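Local coordinates for ParB domain protein nuclease (Sulfolobus solfataricus, PDB 5K5D) that probably takes part in archaeal DNA segregation as a ParB-like partition protein and may also act as a nuclease, at residues R199-W204 with R223-V228; L206-V209 with K213-V216; R255-N260 with D265-I270. The protein carries 4 engineered substitutions. All coordinates share one frame; numbering follows the deposited sequence.

Overall arrangement
All three contacts lie among the helices between residues 189 and 271. Contacts 1 and 2 share helix 203-210: contact 2 is nested inside the loop that contact 1 closes, their centres are about 12 Å apart, and Arg199 CG packs 3.5 Å from Leu206 CD1. Contact 3 comes later in the chain, its centre about 16 Å from that of contact 1 and 20 Å from that of contact 2. Helix 218-230 links contacts 1 and 3, since Arg227 NE lies 2.7 Å from Ile258 O, a probable hydrogen bond, while Val228 packs on Ile258. Val216 of contact 2 packs on Arg255 of contact 3.

Contact 1 (R199-W204 with R223-V228); sequences RINTPW and RIYTRV
The phenol ring of Tyr225 meets Thr202 and Asn201 obliquely. Thr202 CG2 lies 3.8 Å from Tyr225 CD1, at the end of the ring next to CB, and Asn201 CB lies by the far end, 3.7 Å from Tyr225 OH. The flat amide of Asn201 is inclined 47° to the ring plane, and no hydrogen bond joins it to the hydroxyl; its ND2 instead gives a hydrogen bond to the carbonyl of Ile197, one turn back in the same helix. The ring gets there because Tyr225 CG stands anti to its own backbone N (chi1 171°), which carries the long side chain across a gap where the nearest CA atoms, those of Thr202 and Tyr225, are 8.0 Å apart. The target is a helix-to-helix junction: Thr202 leaves helix 189-201 and takes the N-cap position of helix 203-210, with Pro203 following, a residue well suited to a first helical turn because it needs no amide hydrogen there. Tyr225 reaches this corner from helix 218-230. Threonine suits the junction, offering a methyl to the ring while its OG1 lies toward the Trp204 indole, at an angle too poor for a hydrogen bond. Leu234 of helix 234-238 also touches Tyr225. Cutting Tyr225 back to an alanine is likely to leave Thr202 CG2 and Asn201 CB without their partner and open a gap between the junction and helix 218-230. Trp204, in the first turn of helix 203-210, packs instead on Leu237 and Lys238.

Contact 2 (L206-V209 with K213-V216); sequences LKYV and KYKV
Tyr208 and Tyr214 both set CG anti to their own carbonyl carbon, beside the backbone N (chi1 -78° in Tyr208), and this brings their rings next to one another. Tyr208 CD2 lies 3.9 Å from Tyr214 CD1. The ring centres are 5.7 Å apart and the planes are inclined at 51°, an oblique meeting of the two rings. The far end of Tyr208 is polar and tied down: its OH is hydrogen-bonded to Asp246 of helix 242-250, which suits a tyrosine better than a phenylalanine. Lys213 CG lies over one face of the Tyr214 ring, offset toward its rim.

Beneath the rings the backbones meet. Val216 N gives Tyr208 O a weak hydrogen bond of 3.2 Å, bent to 130° at the hydrogen. One residue on, Val209 CA comes 3.1 Å from Val216 O in a CA-H...O contact. Two compact beta-branched residues fit so close an approach, where the CA atoms of Val209 and Val216 are only 4.5 Å apart. The carbonyls of Val209 and Val216 both accept hydrogen bonds from Asn110 ND2, so one amide of helix 109-128 clasps the two segments together. Lys215, whose CB points away from helix 203-210, forms a salt bridge with Asp108.

The whole is a tight reversal in which the chain leaves helix 203-210 and folds back along its last turn before entering helix 218-230, a tight helix-loop-helix connection between the two.

Contact 3 (R255-N260 with D265-I270); sequences RKIILN and DLMEKI. Engineered in segment 265-270: Met267 (natural residue Leu).
Helices 252-259 and 264-271 meet nearly at right angles: the axes of their segments 255-259 and 265-270 approach to 8.9 Å at a signed crossing angle of -103°, and Ile257 and Met267 have the nearest CA atoms, 6.0 Å apart. Met267, an engineered selenomethionine where the natural protein has leucine, fills much of the angle between the helices. Its chain is bent at chi2 (-60°) and chi3 (-73°), so it folds against the neighbouring helix instead of extending past it. Two isoleucines receive it at different depths. Ile257 CG2 meets the methylene, 3.5 Å from Met267 CG, while the selenium goes deeper, with Met267 SE 4.0 Å from Ile258 CG1; in both pairs the side chains run aslant to one another. The methyl of Ile257 is placed for this by standing anti to the backbone N, and the same CG2 also lies 4.3 Å from Leu266 CB at the exposed margin. Ile258 CB points away from the second helix, and its CG2 packs on Val228 of helix 218-230, while its CG1 and its CA meet Met267. Leu248 of helix 242-250 touches Ile257, Ile258 and Met267 alike and adds to the apolar cluster.

Branched isoleucines suit this corner, where two helices diverge quickly and little surface is shared. With no hydrogen bond or salt bridge between the segments, the junction is held by apolar packing, and its angle probably depends on side-chain shape and on the short connection between the helices.

Contact 1 (R199-W204 with R223-V228)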
# COMPACT_ATOMS: atom_id res chain seq x y z
N ARG B 199 -1.59 5.00 -10.74
CA ARG B 199 -0.38 4.25 -10.44
C ARG B 199 0.44 4.00 -11.70
O ARG B 199 1.68 4.00 -11.66
CB ARG B 199 -0.72 2.93 -9.76
CG ARG B 199 0.40 2.36 -8.91
CD ARG B 199 1.34 1.51 -9.73
NE ARG B 199 2.57 1.23 -9.00
CZ ARG B 199 3.72 1.86 -9.21
NH1 ARG B 199 3.79 2.81 -10.13
NH2 ARG B 199 4.79 1.53 -8.51
N ILE B 200 -0.25 3.80 -12.82
CA ILE B 200 0.40 3.47 -14.08
C ILE B 200 0.70 4.69 -14.94
O ILE B 200 1.79 4.83 -15.50
CB ILE B 200 -0.43 2.45 -14.89
CG1 ILE B 200 -0.04 1.02 -14.48
CG2 ILE B 200 -0.23 2.65 -16.38
CD1 ILE B 200 -0.21 0.74 -13.00
N ASN B 201 -0.27 5.59 -15.04
CA ASN B 201 -0.12 6.77 -15.89
C ASN B 201 0.66 7.90 -15.22
O ASN B 201 1.44 8.59 -15.87
CB ASN B 201 -1.49 7.28 -16.36
CG ASN B 201 -2.15 6.33 -17.34
OD1 ASN B 201 -1.95 6.43 -18.55
ND2 ASN B 201 -2.94 5.39 -16.83
N THR B 202 0.47 8.06 -13.91
CA THR B 202 1.02 9.21 -13.21
C THR B 202 1.51 8.86 -11.79
O THR B 202 0.95 9.33 -10.80
CB THR B 202 -0.01 10.35 -13.16
OG1 THR B 202 0.58 11.51 -12.56
CG2 THR B 202 -1.25 9.93 -12.37
N PRO B 203 2.58 8.05 -11.70
CA PRO B 203 3.16 7.60 -10.43
C PRO B 203 3.54 8.76 -9.50
O PRO B 203 3.30 8.68 -8.29
CB PRO B 203 4.42 6.86 -10.87
CG PRO B 203 4.16 6.45 -12.27
CD PRO B 203 3.32 7.54 -12.86
N TRP B 204 4.13 9.80 -10.07
CA TRP B 204 4.55 10.98 -9.32
C TRP B 204 3.37 11.64 -8.64
O TRP B 204 3.52 12.32 -7.63
CB TRP B 204 5.22 11.99 -10.26
CG TRP B 204 4.30 12.41 -11.37
CD1 TRP B 204 4.13 11.78 -12.57
CD2 TRP B 204 3.42 13.54 -11.38
NE1 TRP B 204 3.20 12.45 -13.33
CE2 TRP B 204 2.75 13.54 -12.62
CE3 TRP B 204 3.15 14.56 -10.47
CZ2 TRP B 204 1.82 14.51 -12.97
CZ3 TRP B 204 2.22 15.52 -10.81
CH2 TRP B 204 1.57 15.49 -12.05
N ARG B 223 -9.13 13.84 -9.54
CA ARG B 223 -9.76 14.99 -10.16
C ARG B 223 -8.70 15.85 -10.84
O ARG B 223 -8.91 16.35 -11.95
CB ARG B 223 -10.51 15.83 -9.12
CG ARG B 223 -11.85 15.24 -8.68
CD ARG B 223 -12.53 16.16 -7.67
NE ARG B 223 -12.79 17.48 -8.23
CZ ARG B 223 -13.02 18.57 -7.50
NH1 ARG B 223 -13.03 18.50 -6.18
NH2 ARG B 223 -13.25 19.73 -8.10
N ILE B 224 -7.57 16.00 -10.17
CA ILE B 224 -6.44 16.74 -10.72
C ILE B 224 -5.94 16.09 -12.00
O ILE B 224 -5.63 16.77 -12.98
CB ILE B 224 -5.27 16.82 -9.72
CG1 ILE B 224 -5.63 17.76 -8.57
CG2 ILE B 224 -4.01 17.29 -10.42
CD1 ILE B 224 -4.55 17.87 -7.51
N TYR B 225 -5.86 14.76 -11.99
CA TYR B 225 -5.41 14.00 -13.15
C TYR B 225 -6.27 14.28 -14.37
O TYR B 225 -5.79 14.81 -15.38
CB TYR B 225 -5.41 12.49 -12.85
CG TYR B 225 -5.15 11.64 -14.06
CD1 TYR B 225 -3.88 11.54 -14.61
CD2 TYR B 225 -6.18 10.93 -14.67
CE1 TYR B 225 -3.64 10.75 -15.73
CE2 TYR B 225 -5.95 10.14 -15.79
CZ TYR B 225 -4.67 10.06 -16.31
OH TYR B 225 -4.43 9.28 -17.42
N THR B 226 -7.54 13.92 -14.29
CA THR B 226 -8.47 14.09 -15.40
C THR B 226 -8.53 15.55 -15.86
O THR B 226 -8.64 15.83 -17.05
CB THR B 226 -9.87 13.59 -15.04
OG1 THR B 226 -10.29 14.20 -13.81
CG2 THR B 226 -9.86 12.08 -14.85
N ARG B 227 -8.45 16.46 -14.90
CA ARG B 227 -8.45 17.89 -15.19
C ARG B 227 -7.24 18.27 -16.04
O ARG B 227 -7.39 18.71 -17.18
CB ARG B 227 -8.46 18.69 -13.89
CG ARG B 227 -8.05 20.14 -14.03
CD ARG B 227 -9.06 20.94 -14.83
NE ARG B 227 -8.76 22.36 -14.81
CZ ARG B 227 -9.51 23.30 -15.37
NH1 ARG B 227 -10.63 22.95 -16.01
NH2 ARG B 227 -9.16 24.57 -15.30
N VAL B 228 -6.05 18.09 -15.49
CA VAL B 228 -4.81 18.49 -16.15
C VAL B 228 -4.58 17.77 -17.48
O VAL B 228 -3.83 18.25 -18.33
CB VAL B 228 -3.60 18.30 -15.21
CG1 VAL B 228 -2.32 18.62 -15.93
CG2 VAL B 228 -3.74 19.19 -13.99

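Contact 2 (L206-V209 with K213-V216)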
# COMPACT_ATOMS: atom_id res chain seq x y z
N LEU B 206 0.50 9.86 -7.73
CA LEU B 206 0.02 8.93 -6.71
C LEU B 206 0.81 9.10 -5.42
O LEU B 206 0.26 9.02 -4.32
CB LEU B 206 0.12 7.49 -7.20
CG LEU B 206 -1.04 6.54 -6.86
CD1 LEU B 206 -0.58 5.10 -6.95
CD2 LEU B 206 -1.63 6.82 -5.48
N LYS B 207 2.11 9.35 -5.56
CA LYS B 207 3.00 9.51 -4.41
C LYS B 207 2.50 10.56 -3.42
O LYS B 207 2.80 10.49 -2.23
CB LYS B 207 4.42 9.88 -4.86
CG LYS B 207 5.27 8.71 -5.35
CD LYS B 207 6.74 9.11 -5.42
CE LYS B 207 7.62 8.00 -5.98
NZ LYS B 207 7.37 7.78 -7.43
N TYR B 208 1.74 11.54 -3.91
CA TYR B 208 1.18 12.58 -3.05
C TYR B 208 0.11 12.01 -2.13
O TYR B 208 -0.04 12.43 -0.98
CB TYR B 208 0.60 13.73 -3.88
CG TYR B 208 1.64 14.69 -4.43
CD1 TYR B 208 1.93 14.72 -5.79
CD2 TYR B 208 2.32 15.57 -3.60
CE1 TYR B 208 2.88 15.59 -6.30
CE2 TYR B 208 3.26 16.44 -4.10
CZ TYR B 208 3.53 16.45 -5.45
OH TYR B 208 4.47 17.33 -5.95
N VAL B 209 -0.64 11.04 -2.65
CA VAL B 209 -1.66 10.34 -1.87
C VAL B 209 -1.01 9.36 -0.90
O VAL B 209 -1.54 9.06 0.16
CB VAL B 209 -2.61 9.54 -2.77
CG1 VAL B 209 -3.61 8.77 -1.93
CG2 VAL B 209 -3.31 10.46 -3.76
N LYS B 213 3.61 12.59 4.46
CA LYS B 213 3.72 14.02 4.68
C LYS B 213 2.49 14.77 4.20
O LYS B 213 2.13 15.81 4.76
CB LYS B 213 4.98 14.57 3.99
CG LYS B 213 5.25 16.04 4.26
CD LYS B 213 5.25 16.34 5.76
CE LYS B 213 6.10 17.56 6.09
NZ LYS B 213 7.55 17.29 5.93
N TYR B 214 1.84 14.25 3.16
CA TYR B 214 0.76 14.98 2.51
C TYR B 214 -0.60 14.32 2.67
O TYR B 214 -1.59 14.98 2.98
CB TYR B 214 1.07 15.21 1.03
CG TYR B 214 2.43 15.82 0.78
CD1 TYR B 214 3.41 15.12 0.08
CD2 TYR B 214 2.74 17.10 1.24
CE1 TYR B 214 4.65 15.67 -0.16
CE2 TYR B 214 3.99 17.66 1.00
CZ TYR B 214 4.94 16.94 0.30
OH TYR B 214 6.18 17.49 0.07
N LYS B 215 -0.66 13.01 2.44
CA LYS B 215 -1.91 12.28 2.54
C LYS B 215 -3.01 12.90 1.68
O LYS B 215 -4.19 12.81 2.00
CB LYS B 215 -2.38 12.19 4.00
CG LYS B 215 -1.43 11.45 4.93
CD LYS B 215 -1.89 11.59 6.38
CE LYS B 215 -0.98 10.84 7.34
NZ LYS B 215 -0.98 9.38 7.07
N VAL B 216 -2.61 13.56 0.60
CA VAL B 216 -3.57 14.08 -0.37
C VAL B 216 -4.60 13.01 -0.71
O VAL B 216 -4.24 11.89 -1.07
CB VAL B 216 -2.86 14.53 -1.67
CG1 VAL B 216 -3.87 14.68 -2.81
CG2 VAL B 216 -2.09 15.82 -1.44

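Contact 3 (R255-N260 with D265-I270)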
# COMPACT_ATOMS: atom_id res chain seq x y z
N ARG B 255 -5.09 23.49 -5.28
CA ARG B 255 -5.99 22.70 -6.11
C ARG B 255 -7.00 23.58 -6.84
O ARG B 255 -7.25 23.39 -8.02
CB ARG B 255 -6.70 21.63 -5.28
CG ARG B 255 -5.74 20.69 -4.57
CD ARG B 255 -6.46 19.54 -3.90
NE ARG B 255 -5.61 18.86 -2.93
CZ ARG B 255 -5.72 19.00 -1.61
NH1 ARG B 255 -6.67 19.77 -1.10
NH2 ARG B 255 -4.89 18.35 -0.80
N LYS B 256 -7.57 24.55 -6.13
CA LYS B 256 -8.46 25.53 -6.75
C LYS B 256 -7.83 26.08 -8.03
O LYS B 256 -8.48 26.12 -9.08
CB LYS B 256 -8.76 26.68 -5.79
CG LYS B 256 -9.80 26.37 -4.72
CD LYS B 256 -10.07 27.59 -3.86
CE LYS B 256 -11.34 27.44 -3.03
NZ LYS B 256 -12.56 27.39 -3.88
N ILE B 257 -6.57 26.49 -7.95
CA ILE B 257 -5.88 27.01 -9.12
C ILE B 257 -5.87 26.01 -10.28
O ILE B 257 -6.00 26.39 -11.44
CB ILE B 257 -4.43 27.44 -8.79
CG1 ILE B 257 -4.44 28.57 -7.76
CG2 ILE B 257 -3.70 27.88 -10.05
CD1 ILE B 257 -3.09 28.84 -7.15
N ILE B 258 -5.74 24.73 -9.94
CA ILE B 258 -5.74 23.66 -10.94
C ILE B 258 -7.15 23.30 -11.41
O ILE B 258 -7.36 22.97 -12.57
CB ILE B 258 -5.09 22.37 -10.41
CG1 ILE B 258 -3.67 22.63 -9.91
CG2 ILE B 258 -5.08 21.30 -11.49
CD1 ILE B 258 -2.96 21.36 -9.48
N LEU B 259 -8.11 23.37 -10.49
CA LEU B 259 -9.45 22.84 -10.74
C LEU B 259 -10.48 23.90 -11.14
O LEU B 259 -11.13 23.77 -12.17
CB LEU B 259 -9.94 22.04 -9.53
CG LEU B 259 -9.09 20.82 -9.17
CD1 LEU B 259 -9.75 19.97 -8.10
CD2 LEU B 259 -8.80 20.00 -10.42
N ASN B 260 -10.63 24.93 -10.32
CA ASN B 260 -11.57 26.01 -10.62
C ASN B 260 -11.14 26.79 -11.86
O ASN B 260 -10.04 27.33 -11.93
CB ASN B 260 -11.71 26.96 -9.42
CG ASN B 260 -12.89 27.92 -9.57
OD1 ASN B 260 -13.27 28.30 -10.68
ND2 ASN B 260 -13.46 28.31 -8.44
N ASP B 265 -5.85 31.64 -16.00
CA ASP B 265 -4.73 32.52 -16.30
C ASP B 265 -3.56 32.28 -15.35
O ASP B 265 -2.41 32.19 -15.78
CB ASP B 265 -5.16 33.99 -16.23
CG ASP B 265 -6.31 34.30 -17.17
OD1 ASP B 265 -6.32 33.76 -18.29
OD2 ASP B 265 -7.21 35.08 -16.78
N LEU B 266 -3.86 32.16 -14.07
CA LEU B 266 -2.84 31.89 -13.06
C LEU B 266 -2.15 30.56 -13.31
O LEU B 266 -0.92 30.47 -13.29
CB LEU B 266 -3.47 31.91 -11.66
CG LEU B 266 -3.39 33.23 -10.89
CD1 LEU B 266 -3.58 34.42 -11.81
CD2 LEU B 266 -4.40 33.25 -9.76
N MSE B 267 -2.95 29.53 -13.55
CA MSE B 267 -2.44 28.20 -13.86
C MSE B 267 -1.47 28.21 -15.04
O MSE B 267 -0.33 27.74 -14.92
CB MSE B 267 -3.60 27.25 -14.17
CG MSE B 267 -3.82 26.19 -13.11
SE MSE B 267 -2.28 25.03 -12.86
CE MSE B 267 -2.42 23.99 -14.50
N GLU B 268 -1.92 28.73 -16.18
CA GLU B 268 -1.08 28.81 -17.37
C GLU B 268 0.24 29.52 -17.05
O GLU B 268 1.27 29.20 -17.63
CB GLU B 268 -1.80 29.56 -18.49
CG GLU B 268 -3.04 28.85 -19.01
CD GLU B 268 -2.73 27.53 -19.71
OE1 GLU B 268 -1.57 27.08 -19.65
OE2 GLU B 268 -3.65 26.95 -20.32
N LYS B 269 0.18 30.47 -16.13
CA LYS B 269 1.36 31.21 -15.72
C LYS B 269 2.28 30.31 -14.89
O LYS B 269 3.48 30.22 -15.16
CB LYS B 269 0.97 32.45 -14.92
CG LYS B 269 1.71 33.71 -15.33
CD LYS B 269 3.20 33.50 -15.34
CE LYS B 269 3.93 34.79 -15.68
NZ LYS B 269 5.41 34.59 -15.77
N ILE B 270 1.70 29.66 -13.88
CA ILE B 270 2.44 28.74 -13.03
C ILE B 270 3.18 27.70 -13.87
O ILE B 270 4.37 27.47 -13.67
CB ILE B 270 1.50 27.99 -12.06
CG1 ILE B 270 0.67 28.98 -11.23
CG2 ILE B 270 2.30 27.06 -11.16
CD1 ILE B 270 1.40 29.56 -10.07